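Local coordinates for histidine triad (HIT) protein (Sinorhizobium meliloti, PDB 3NRD) that probably binds nucleotides and acts on phosphate-linked groups, like other members of the histidine triad family, this chain being the C-terminal HIT part of a longer protein, at residues D8-R13 against N87-L92; R33-I38 against V96-E101; I80-L85 against L92-I97. All coordinates share one frame; numbering follows the deposited sequence.

Contact 1 (D8-R13 against N87-L92). With SO4 (sulfate ion), chain H.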
loop_
_atom_site.group_PDB
_atom_site.type_symbol
_atom_site.label_atom_id
_atom_site.label_comp_id
_atom_site.label_asym_id
_atom_site.label_seq_id
_atom_site.Cartn_x
_atom_site.Cartn_y
_atom_site.Cartn_z
ATOM N N ASP A 8 18.437 4.958 -1.076
ATOM C CA ASP A 8 18.945 3.603 -0.984
ATOM C C ASP A 8 19.509 3.152 -2.328
ATOM O O ASP A 8 18.860 3.345 -3.330
ATOM C CB ASP A 8 17.819 2.660 -0.562
ATOM C CG ASP A 8 18.276 1.243 -0.410
ATOM O OD1 ASP A 8 18.452 0.561 -1.430
ATOM O OD2 ASP A 8 18.461 0.772 0.729
ATOM N N GLU A 9 20.690 2.540 -2.330
ATOM C CA GLU A 9 21.360 2.161 -3.600
ATOM C C GLU A 9 20.518 1.223 -4.495
ATOM O O GLU A 9 20.606 1.307 -5.725
ATOM C CB GLU A 9 22.740 1.521 -3.371
ATOM C CG GLU A 9 23.916 2.524 -3.311
ATOM N N ARG A 10 19.707 0.354 -3.896
ATOM C CA ARG A 10 18.901 -0.568 -4.692
ATOM C C ARG A 10 17.741 0.158 -5.357
ATOM O O ARG A 10 17.374 -0.198 -6.491
ATOM C CB ARG A 10 18.423 -1.752 -3.875
ATOM C CG ARG A 10 19.586 -2.684 -3.475
ATOM C CD ARG A 10 19.294 -3.419 -2.217
ATOM N NE ARG A 10 19.171 -2.499 -1.079
ATOM C CZ ARG A 10 18.787 -2.857 0.142
ATOM N NH1 ARG A 10 18.496 -4.131 0.430
ATOM N NH2 ARG A 10 18.704 -1.938 1.090
ATOM N N LEU A 11 17.209 1.201 -4.700
ATOM C CA LEU A 11 16.198 2.074 -5.330
ATOM C C LEU A 11 16.817 2.990 -6.394
ATOM O O LEU A 11 16.151 3.370 -7.393
ATOM C CB LEU A 11 15.482 2.937 -4.286
ATOM C CG LEU A 11 14.649 2.287 -3.171
ATOM C CD1 LEU A 11 13.927 3.316 -2.282
ATOM C CD2 LEU A 11 13.620 1.360 -3.749
ATOM N N GLU A 12 18.066 3.382 -6.156
ATOM C CA GLU A 12 18.881 4.105 -7.128
ATOM C C GLU A 12 19.027 3.265 -8.388
ATOM O O GLU A 12 18.768 3.742 -9.501
ATOM C CB GLU A 12 20.257 4.417 -6.527
ATOM C CG GLU A 12 21.213 5.229 -7.388
ATOM C CD GLU A 12 20.918 6.688 -7.292
ATOM O OE1 GLU A 12 21.279 7.291 -6.252
ATOM O OE2 GLU A 12 20.308 7.232 -8.241
ATOM N N ARG A 13 19.408 2.012 -8.192
ATOM C CA ARG A 13 19.624 1.092 -9.301
ATOM C C ARG A 13 18.338 0.728 -10.049
ATOM O O ARG A 13 18.337 0.750 -11.273
ATOM C CB ARG A 13 20.296 -0.194 -8.816
ATOM C CG ARG A 13 20.825 -1.047 -9.978
ATOM C CD ARG A 13 21.416 -2.354 -9.516
ATOM N NE ARG A 13 20.361 -3.182 -8.906
ATOM C CZ ARG A 13 20.391 -3.745 -7.690
ATOM N NH1 ARG A 13 21.444 -3.628 -6.861
ATOM N NH2 ARG A 13 19.340 -4.466 -7.298
ATOM N N ASN A 87 10.125 -5.068 2.657
ATOM C CA ASN A 87 10.756 -6.265 3.185
ATOM C C ASN A 87 12.180 -6.325 2.600
ATOM O O ASN A 87 13.084 -6.742 3.287
ATOM C CB ASN A 87 9.958 -7.551 2.883
ATOM C CG ASN A 87 8.505 -7.505 3.417
ATOM O OD1 ASN A 87 8.217 -6.828 4.410
ATOM N ND2 ASN A 87 7.589 -8.209 2.738
ATOM N N ILE A 88 12.344 -5.824 1.364
ATOM C CA ILE A 88 13.597 -5.870 0.593
ATOM C C ILE A 88 14.438 -4.620 1.000
ATOM O O ILE A 88 15.381 -4.694 1.786
ATOM C CB ILE A 88 13.247 -6.062 -0.975
ATOM C CG1 ILE A 88 12.455 -7.376 -1.204
ATOM C CG2 ILE A 88 14.474 -6.045 -1.890
ATOM C CD1 ILE A 88 11.958 -7.630 -2.682
ATOM N N VAL A 89 13.996 -3.465 0.535
ATOM C CA VAL A 89 14.613 -2.192 0.831
ATOM C C VAL A 89 13.869 -1.552 1.970
ATOM O O VAL A 89 12.687 -1.230 1.830
ATOM C CB VAL A 89 14.499 -1.301 -0.407
ATOM C CG1 VAL A 89 14.963 0.143 -0.127
ATOM C CG2 VAL A 89 15.256 -1.953 -1.522
ATOM N N ARG A 90 14.547 -1.333 3.089
ATOM C CA ARG A 90 13.888 -0.803 4.304
ATOM C C ARG A 90 13.568 0.677 4.297
ATOM O O ARG A 90 12.635 1.080 4.959
ATOM C CB ARG A 90 14.727 -1.089 5.561
ATOM C CG ARG A 90 14.641 -2.516 5.996
ATOM C CD ARG A 90 13.242 -2.863 6.511
ATOM N NE ARG A 90 13.007 -4.299 6.402
ATOM C CZ ARG A 90 13.115 -5.170 7.401
ATOM N NH1 ARG A 90 13.409 -4.798 8.658
ATOM N NH2 ARG A 90 12.904 -6.446 7.126
ATOM N N GLN A 91 14.359 1.475 3.602
ATOM C CA GLN A 91 14.036 2.861 3.377
ATOM C C GLN A 91 12.607 2.998 2.815
ATOM O O GLN A 91 12.261 2.338 1.833
ATOM C CB GLN A 91 15.030 3.458 2.395
ATOM C CG GLN A 91 14.813 4.920 2.113
ATOM C CD GLN A 91 15.931 5.496 1.310
ATOM O OE1 GLN A 91 16.028 5.251 0.108
ATOM N NE2 GLN A 91 16.803 6.231 1.962
ATOM N N LEU A 92 11.800 3.822 3.486
ATOM C CA LEU A 92 10.399 3.975 3.174
ATOM C C LEU A 92 10.247 4.389 1.703
ATOM O O LEU A 92 10.844 5.352 1.277
ATOM C CB LEU A 92 9.729 5.029 4.087
ATOM C CG LEU A 92 8.241 5.384 3.760
ATOM C CD1 LEU A 92 7.306 4.127 3.717
ATOM C CD2 LEU A 92 7.712 6.409 4.753
HETATM S S SO4 H . 9.843 -3.328 -1.641
HETATM O O1 SO4 H . 8.682 -2.527 -1.254
HETATM O O2 SO4 H . 10.506 -2.580 -2.681
HETATM O O3 SO4 H . 10.791 -3.490 -0.566
HETATM O O4 SO4 H . 9.534 -4.631 -2.124
HETATM O O HOH W 1 17.019 0.827 2.867
#
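V89 presses its CG1 methyl tip to tip against the carboxylate of D8, with V89 CG1 3.5 Å from D8 CG. The same methyl meets L11, where V89 CG1 lies 3.7 Å from L11 CG, while V89 CG2 sits over the guanidinium face of R10 in one of the two conformers of that arginine. V89 CG1 is anti to its backbone N (chi1 172°), which turns one branch to the aspartate and leucine and the other to the arginine. Beside these valine contacts, D8 N donates to the side-chain carbonyl of Q91, D8 N to Q91 OE1 being 2.7 Å. The Q91 chain is extended to reach it, and its NE2 binds T6 O just before the helix.

D8 is the N-cap of helix 9-14, with R10 N 2.8 Å from D8 OD1. In the same conformer of R10 the guanidinium also grips the carboxylate side-on: NE meets OD1, and R10 NH2 lies 2.7 Å from D8 OD2. Water 1 then ties the cap to the loop, donating to D8 OD2 at 2.6 Å and accepting from Q91 N at 2.8 Å.

At the other end of the loop, I88 N and V89 N make weak bonds to sulfate O3. With a helix N terminus, a donating water and, in one conformer, an arginine around it, the D8 carboxylate is likely to remain ionised, holding the start of the helix against the loop that leads to the sulfate site.

Contact 2 (R33-I38 against V96-E101)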
loop_
_atom_site.group_PDB
_atom_site.type_symbol
_atom_site.label_atom_id
_atom_site.label_comp_id
_atom_site.label_asym_id
_atom_site.label_seq_id
_atom_site.Cartn_x
_atom_site.Cartn_y
_atom_site.Cartn_z
ATOM N N ARG A 33 6.535 -3.620 -17.656
ATOM C CA ARG A 33 5.359 -4.504 -17.669
ATOM C C ARG A 33 4.131 -3.863 -17.041
ATOM O O ARG A 33 3.028 -4.168 -17.470
ATOM C CB ARG A 33 5.656 -5.810 -16.962
ATOM C CG ARG A 33 6.656 -6.688 -17.735
ATOM C CD ARG A 33 6.915 -7.947 -16.955
ATOM N NE ARG A 33 7.611 -7.678 -15.693
ATOM C CZ ARG A 33 7.709 -8.557 -14.689
ATOM N NH1 ARG A 33 7.190 -9.804 -14.777
ATOM N NH2 ARG A 33 8.389 -8.216 -13.593
ATOM N N TRP A 34 4.328 -2.986 -16.043
ATOM C CA TRP A 34 3.243 -2.138 -15.525
ATOM C C TRP A 34 3.788 -0.737 -15.316
ATOM O O TRP A 34 4.947 -0.602 -14.924
ATOM C CB TRP A 34 2.671 -2.646 -14.196
ATOM C CG TRP A 34 2.473 -4.083 -14.101
ATOM C CD1 TRP A 34 1.326 -4.766 -14.330
ATOM C CD2 TRP A 34 3.445 -5.038 -13.712
ATOM N NE1 TRP A 34 1.525 -6.107 -14.108
ATOM C CE2 TRP A 34 2.825 -6.290 -13.713
ATOM C CE3 TRP A 34 4.803 -4.957 -13.355
ATOM C CZ2 TRP A 34 3.513 -7.456 -13.375
ATOM C CZ3 TRP A 34 5.480 -6.115 -13.031
ATOM C CH2 TRP A 34 4.845 -7.347 -13.066
ATOM N N PRO A 35 2.996 0.311 -15.599
ATOM C CA PRO A 35 3.486 1.660 -15.225
ATOM C C PRO A 35 3.535 1.803 -13.708
ATOM O O PRO A 35 2.490 1.787 -13.021
ATOM C CB PRO A 35 2.489 2.610 -15.871
ATOM C CG PRO A 35 1.689 1.764 -16.863
ATOM C CD PRO A 35 1.738 0.359 -16.374
ATOM N N TRP A 36 4.752 1.961 -13.195
ATOM C CA TRP A 36 5.063 1.718 -11.780
ATOM C C TRP A 36 6.017 2.802 -11.317
ATOM O O TRP A 36 7.122 2.932 -11.854
ATOM C CB TRP A 36 5.670 0.338 -11.696
ATOM C CG TRP A 36 6.064 -0.185 -10.376
ATOM C CD1 TRP A 36 6.086 0.460 -9.187
ATOM C CD2 TRP A 36 6.556 -1.484 -10.136
ATOM N NE1 TRP A 36 6.563 -0.358 -8.219
ATOM C CE2 TRP A 36 6.865 -1.567 -8.776
ATOM C CE3 TRP A 36 6.781 -2.597 -10.957
ATOM C CZ2 TRP A 36 7.384 -2.724 -8.197
ATOM C CZ3 TRP A 36 7.298 -3.746 -10.389
ATOM C CH2 TRP A 36 7.595 -3.804 -9.023
ATOM N N LEU A 37 5.546 3.601 -10.365
ATOM C CA LEU A 37 6.286 4.684 -9.772
ATOM C C LEU A 37 6.569 4.351 -8.331
ATOM O O LEU A 37 5.797 3.619 -7.673
ATOM C CB LEU A 37 5.468 5.951 -9.801
ATOM C CG LEU A 37 4.942 6.354 -11.186
ATOM C CD1 LEU A 37 4.173 7.658 -11.069
ATOM C CD2 LEU A 37 6.057 6.474 -12.212
ATOM N N ILE A 38 7.649 4.906 -7.816
ATOM C CA ILE A 38 7.837 4.922 -6.382
ATOM C C ILE A 38 8.045 6.333 -5.888
ATOM O O ILE A 38 8.639 7.158 -6.593
ATOM C CB ILE A 38 8.979 3.974 -5.893
ATOM C CG1 ILE A 38 10.342 4.380 -6.390
ATOM C CG2 ILE A 38 8.686 2.564 -6.371
ATOM C CD1 ILE A 38 11.493 3.572 -5.741
ATOM N N VAL A 96 3.266 3.076 -6.459
ATOM C CA VAL A 96 2.023 3.562 -7.050
ATOM C C VAL A 96 2.000 3.031 -8.463
ATOM O O VAL A 96 2.766 3.487 -9.315
ATOM C CB VAL A 96 1.944 5.088 -7.084
ATOM C CG1 VAL A 96 0.572 5.552 -7.676
ATOM C CG2 VAL A 96 2.188 5.667 -5.706
ATOM N N ILE A 97 1.145 2.044 -8.694
ATOM C CA ILE A 97 1.233 1.192 -9.872
ATOM C C ILE A 97 -0.095 1.239 -10.638
ATOM O O ILE A 97 -1.152 1.092 -10.027
ATOM C CB ILE A 97 1.491 -0.259 -9.506
ATOM C CG1 ILE A 97 2.772 -0.430 -8.654
ATOM C CG2 ILE A 97 1.588 -1.095 -10.777
ATOM C CD1 ILE A 97 2.672 -1.524 -7.640
ATOM N N ALA A 98 -0.037 1.428 -11.949
ATOM C CA ALA A 98 -1.233 1.455 -12.822
ATOM C C ALA A 98 -1.558 0.044 -13.309
ATOM O O ALA A 98 -0.701 -0.624 -13.865
ATOM C CB ALA A 98 -0.992 2.341 -14.002
ATOM N N ARG A 99 -2.803 -0.377 -13.161
ATOM C CA ARG A 99 -3.218 -1.740 -13.498
ATOM C C ARG A 99 -4.476 -1.805 -14.365
ATOM O O ARG A 99 -5.312 -0.889 -14.373
ATOM C CB ARG A 99 -3.544 -2.563 -12.262
ATOM C CG ARG A 99 -2.505 -2.605 -11.196
ATOM C CD ARG A 99 -1.258 -3.319 -11.599
ATOM N NE ARG A 99 -1.454 -4.699 -12.043
ATOM C CZ ARG A 99 -1.487 -5.791 -11.288
ATOM N NH1 ARG A 99 -1.380 -5.731 -9.965
ATOM N NH2 ARG A 99 -1.617 -6.980 -11.886
ATOM N N ARG A 100 -4.626 -2.944 -15.038
ATOM C CA ARG A 100 -5.819 -3.212 -15.780
ATOM C C ARG A 100 -5.942 -4.714 -15.990
ATOM O O ARG A 100 -4.945 -5.442 -16.022
ATOM C CB ARG A 100 -5.794 -2.450 -17.112
ATOM C CG ARG A 100 -4.835 -3.014 -18.179
ATOM C CD ARG A 100 -4.044 -1.922 -18.840
ATOM N NE ARG A 100 -4.887 -0.945 -19.535
ATOM C CZ ARG A 100 -4.669 0.379 -19.607
ATOM N NH1 ARG A 100 -3.646 0.973 -18.967
ATOM N NH2 ARG A 100 -5.515 1.138 -20.322
ATOM N N GLU A 101 -7.168 -5.167 -16.132
ATOM C CA GLU A 101 -7.436 -6.553 -16.486
ATOM C C GLU A 101 -6.642 -6.950 -17.718
ATOM O O GLU A 101 -6.552 -6.198 -18.695
ATOM C CB GLU A 101 -8.926 -6.796 -16.684
ATOM C CG GLU A 101 -9.284 -8.272 -16.989
ATOM C CD GLU A 101 -10.785 -8.507 -17.102
ATOM O OE1 GLU A 101 -11.549 -7.537 -16.909
ATOM O OE2 GLU A 101 -11.197 -9.656 -17.385
#
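P35 O takes the shortest backbone bond between residues 33-38 and 96-101, with A98 N 2.8 Å from P35 O and an almost straight N-H...O angle of 177°. I97 CA adds a CA-H...O contact to the same oxygen, 3.4 Å from P35 O. Further along the antiparallel pairing of strands 36-41 and 94-99, neighbours in the central sheet of the HIT domain, L37 and V96 exchange two backbone bonds, L37 N to V96 O at 3.0 Å and V96 N to L37 O at 2.9 Å; both side chains turn to helix 54-75, L37 touching V67 and V96 touching L71.

W36 and I97, a non-hydrogen-bonded pair, lie side by side on the other face of the sheet. W36 CG is anti to its backbone N (chi1 -179°), setting the indole alongside the isoleucine, where I97 CG1 stands 3.7 Å from the centroid of the five-membered ring in a CH-pi contact over its face. I97 CG2 reaches back to W34 CB at 3.9 Å. Beyond it the bent R99 chain runs next to the W34 ring with R99 NE 3.6 Å from W34 CD1, the indole and guanidinium planes 70° apart.

W34 NE1 bonds P104 O, R99 NE bridges D103 OD2, and W36 NE1 bonds H95. Backbone bonds thus join the strands, carbon packs between side chains, and the buried indole and guanidinium N-H groups find partners outside the two segments.

Contact 3 (I80-L85 against L92-I97). With SO4 (sulfate ion), chain H.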
loop_
_atom_site.group_PDB
_atom_site.type_symbol
_atom_site.label_atom_id
_atom_site.label_comp_id
_atom_site.label_asym_id
_atom_site.label_seq_id
_atom_site.Cartn_x
_atom_site.Cartn_y
_atom_site.Cartn_z
ATOM N N ILE A 80 -5.538 1.708 -9.746
ATOM C CA ILE A 80 -4.248 1.945 -9.136
ATOM C C ILE A 80 -4.052 1.003 -7.941
ATOM O O ILE A 80 -5.009 0.744 -7.198
ATOM C CB ILE A 80 -4.107 3.410 -8.656
ATOM C CG1 ILE A 80 -4.197 4.396 -9.840
ATOM C CG2 ILE A 80 -2.776 3.649 -7.930
ATOM C CD1 ILE A 80 -3.038 4.289 -10.848
ATOM N N ASN A 81 -2.822 0.498 -7.776
ATOM C CA ASN A 81 -2.389 -0.247 -6.605
ATOM C C ASN A 81 -1.324 0.590 -5.899
ATOM O O ASN A 81 -0.406 1.050 -6.549
ATOM C CB ASN A 81 -1.772 -1.597 -6.962
ATOM C CG ASN A 81 -2.754 -2.585 -7.589
ATOM O OD1 ASN A 81 -2.325 -3.613 -8.080
ATOM N ND2 ASN A 81 -4.053 -2.284 -7.574
ATOM N N ILE A 82 -1.476 0.796 -4.593
ATOM C CA ILE A 82 -0.550 1.566 -3.777
ATOM C C ILE A 82 0.012 0.642 -2.739
ATOM O O ILE A 82 -0.756 -0.104 -2.121
ATOM C CB ILE A 82 -1.256 2.727 -3.080
ATOM C CG1 ILE A 82 -1.678 3.774 -4.125
ATOM C CG2 ILE A 82 -0.333 3.341 -2.036
ATOM C CD1 ILE A 82 -2.675 4.756 -3.632
ATOM N N GLY A 83 1.313 0.708 -2.480
ATOM C CA GLY A 83 1.944 -0.267 -1.566
ATOM C C GLY A 83 3.154 0.272 -0.860
ATOM O O GLY A 83 3.951 0.964 -1.471
ATOM N N ALA A 84 3.259 0.001 0.442
ATOM C CA ALA A 84 4.443 0.342 1.261
ATOM C C ALA A 84 4.778 -0.975 1.880
ATOM O O ALA A 84 4.046 -1.406 2.760
ATOM C CB ALA A 84 4.134 1.398 2.329
ATOM N N LEU A 85 5.816 -1.641 1.382
ATOM C CA LEU A 85 6.169 -2.984 1.790
ATOM C C LEU A 85 7.490 -2.911 2.545
ATOM O O LEU A 85 7.487 -2.864 3.763
ATOM C CB LEU A 85 6.189 -3.950 0.575
ATOM C CG LEU A 85 4.951 -3.885 -0.360
ATOM C CD1 LEU A 85 5.068 -4.871 -1.541
ATOM C CD2 LEU A 85 3.691 -4.137 0.400
ATOM N N LEU A 92 11.800 3.822 3.486
ATOM C CA LEU A 92 10.399 3.975 3.174
ATOM C C LEU A 92 10.247 4.389 1.703
ATOM O O LEU A 92 10.844 5.352 1.277
ATOM C CB LEU A 92 9.729 5.029 4.087
ATOM C CG LEU A 92 8.241 5.384 3.760
ATOM C CD1 LEU A 92 7.306 4.127 3.717
ATOM C CD2 LEU A 92 7.712 6.409 4.753
ATOM N N HIS A 93 9.487 3.614 0.935
ATOM C CA HIS A 93 9.106 4.013 -0.404
ATOM C C HIS A 93 7.728 3.462 -0.709
ATOM O O HIS A 93 7.381 2.356 -0.269
ATOM C CB HIS A 93 10.147 3.583 -1.424
ATOM C CG HIS A 93 10.400 2.115 -1.443
ATOM N ND1 HIS A 93 11.019 1.443 -0.402
ATOM C CD2 HIS A 93 10.135 1.188 -2.390
ATOM C CE1 HIS A 93 11.096 0.162 -0.706
ATOM N NE2 HIS A 93 10.540 -0.020 -1.892
ATOM N N VAL A 94 6.932 4.256 -1.424
ATOM C CA VAL A 94 5.543 3.906 -1.674
ATOM C C VAL A 94 5.426 3.635 -3.145
ATOM O O VAL A 94 5.724 4.536 -3.961
ATOM C CB VAL A 94 4.579 5.007 -1.282
ATOM C CG1 VAL A 94 3.147 4.595 -1.636
ATOM C CG2 VAL A 94 4.700 5.328 0.219
ATOM N N HIS A 95 5.017 2.410 -3.474
ATOM C CA HIS A 95 4.721 1.985 -4.825
ATOM C C HIS A 95 3.363 2.542 -5.238
ATOM O O HIS A 95 2.420 2.474 -4.456
ATOM C CB HIS A 95 4.664 0.450 -4.925
ATOM C CG HIS A 95 5.889 -0.265 -4.419
ATOM N ND1 HIS A 95 6.997 -0.491 -5.200
ATOM C CD2 HIS A 95 6.148 -0.856 -3.228
ATOM C CE1 HIS A 95 7.904 -1.160 -4.504
ATOM N NE2 HIS A 95 7.405 -1.416 -3.308
ATOM N N VAL A 96 3.266 3.076 -6.459
ATOM C CA VAL A 96 2.023 3.562 -7.050
ATOM C C VAL A 96 2.000 3.031 -8.463
ATOM O O VAL A 96 2.766 3.487 -9.315
ATOM C CB VAL A 96 1.944 5.088 -7.084
ATOM C CG1 VAL A 96 0.572 5.552 -7.676
ATOM C CG2 VAL A 96 2.188 5.667 -5.706
ATOM N N ILE A 97 1.145 2.044 -8.694
ATOM C CA ILE A 97 1.233 1.192 -9.872
ATOM C C ILE A 97 -0.095 1.239 -10.638
ATOM O O ILE A 97 -1.152 1.092 -10.027
ATOM C CB ILE A 97 1.491 -0.259 -9.506
ATOM C CG1 ILE A 97 2.772 -0.430 -8.654
ATOM C CG2 ILE A 97 1.588 -1.095 -10.777
ATOM C CD1 ILE A 97 2.672 -1.524 -7.640
HETATM S S SO4 H . 9.843 -3.328 -1.641
HETATM O O1 SO4 H . 8.682 -2.527 -1.254
HETATM O O2 SO4 H . 10.506 -2.580 -2.681
HETATM O O3 SO4 H . 10.791 -3.490 -0.566
HETATM O O4 SO4 H . 9.534 -4.631 -2.124
HETATM O O HOH W 2 7.699 -0.275 -0.218
#
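The contact forms the hairpin that carries the histidine triad motif, with H93 and H95 set around a sulfate, probably from the crystallisation liquor, that may mimic a substrate phosphate. H93 NE2 donates to sulfate O2 at 2.7 Å in the plane of its ring, and H95 NE2 donates to sulfate O1 at 2.7 Å with an N-H...O angle of 170°. H93 CG lies between the backbone N and the carbonyl carbon (chi1 58°), a crowded position that swings the imidazole round to the anion. Water 2 sits over the centre of the H93 ring and links the two segments: it accepts from L85 N at 2.8 Å and donates to H93 O and to sulfate O1. L85 CB closes on the same anion oxygen, 3.4 Å from O1, and G86 N is a further donor to the sulfate.

H95 N bonds G83 O at 2.7 Å and G83 N returns a bond to H95 O; N81 and I97 exchange a second such pair. G83 O also lies at the edge of the imidazole, 3.4 Å from H95 CD2. H95 is held at both nitrogens, ND1 accepting from the W36 indole. An alanine in place of H95 would probably leave sulfate O1 without this N-H donor and the indole N-H of W36 without its mate.

On the face of the sheet away from H95 and I97, I82 CG2 touches V94 CG1 at 3.7 Å, and I80 and V96 pack on A68 of helix 54-75. Residues 82-84 pair with an antiparallel strand of the second subunit, continuing the sheet across the interface. Two histidines spaced by one residue, at and just before the start of a strand and both turned to a bound anion, are characteristic of the HIT fold; Q91 probably takes the place of the first triad histidine.

Contacts 2 and 3 share V96 and I97, since strand 94-99 lies between strands 36-41 and 79-84 in one antiparallel sheet, and their centres are about 10 Å apart. Two polar pairs probably join them by hydrogen bonds: W36 NE1 lies 3.1 Å from H95 ND1, and R99 NH1 lies 3.0 Å from N81 OD1, while N81 ND2 bonds N87 OD1 of the second subunit. Contact 1 stands farther off, its centre about 13 Å from that of contact 3, yet L11 CD2 packs 3.7 Å from H93 CD2. Contacts 1 and 3 both reach the sulfate, the loop by weak backbone bonds and the histidines by strong ones, which is consistent with a phosphate-binding pocket.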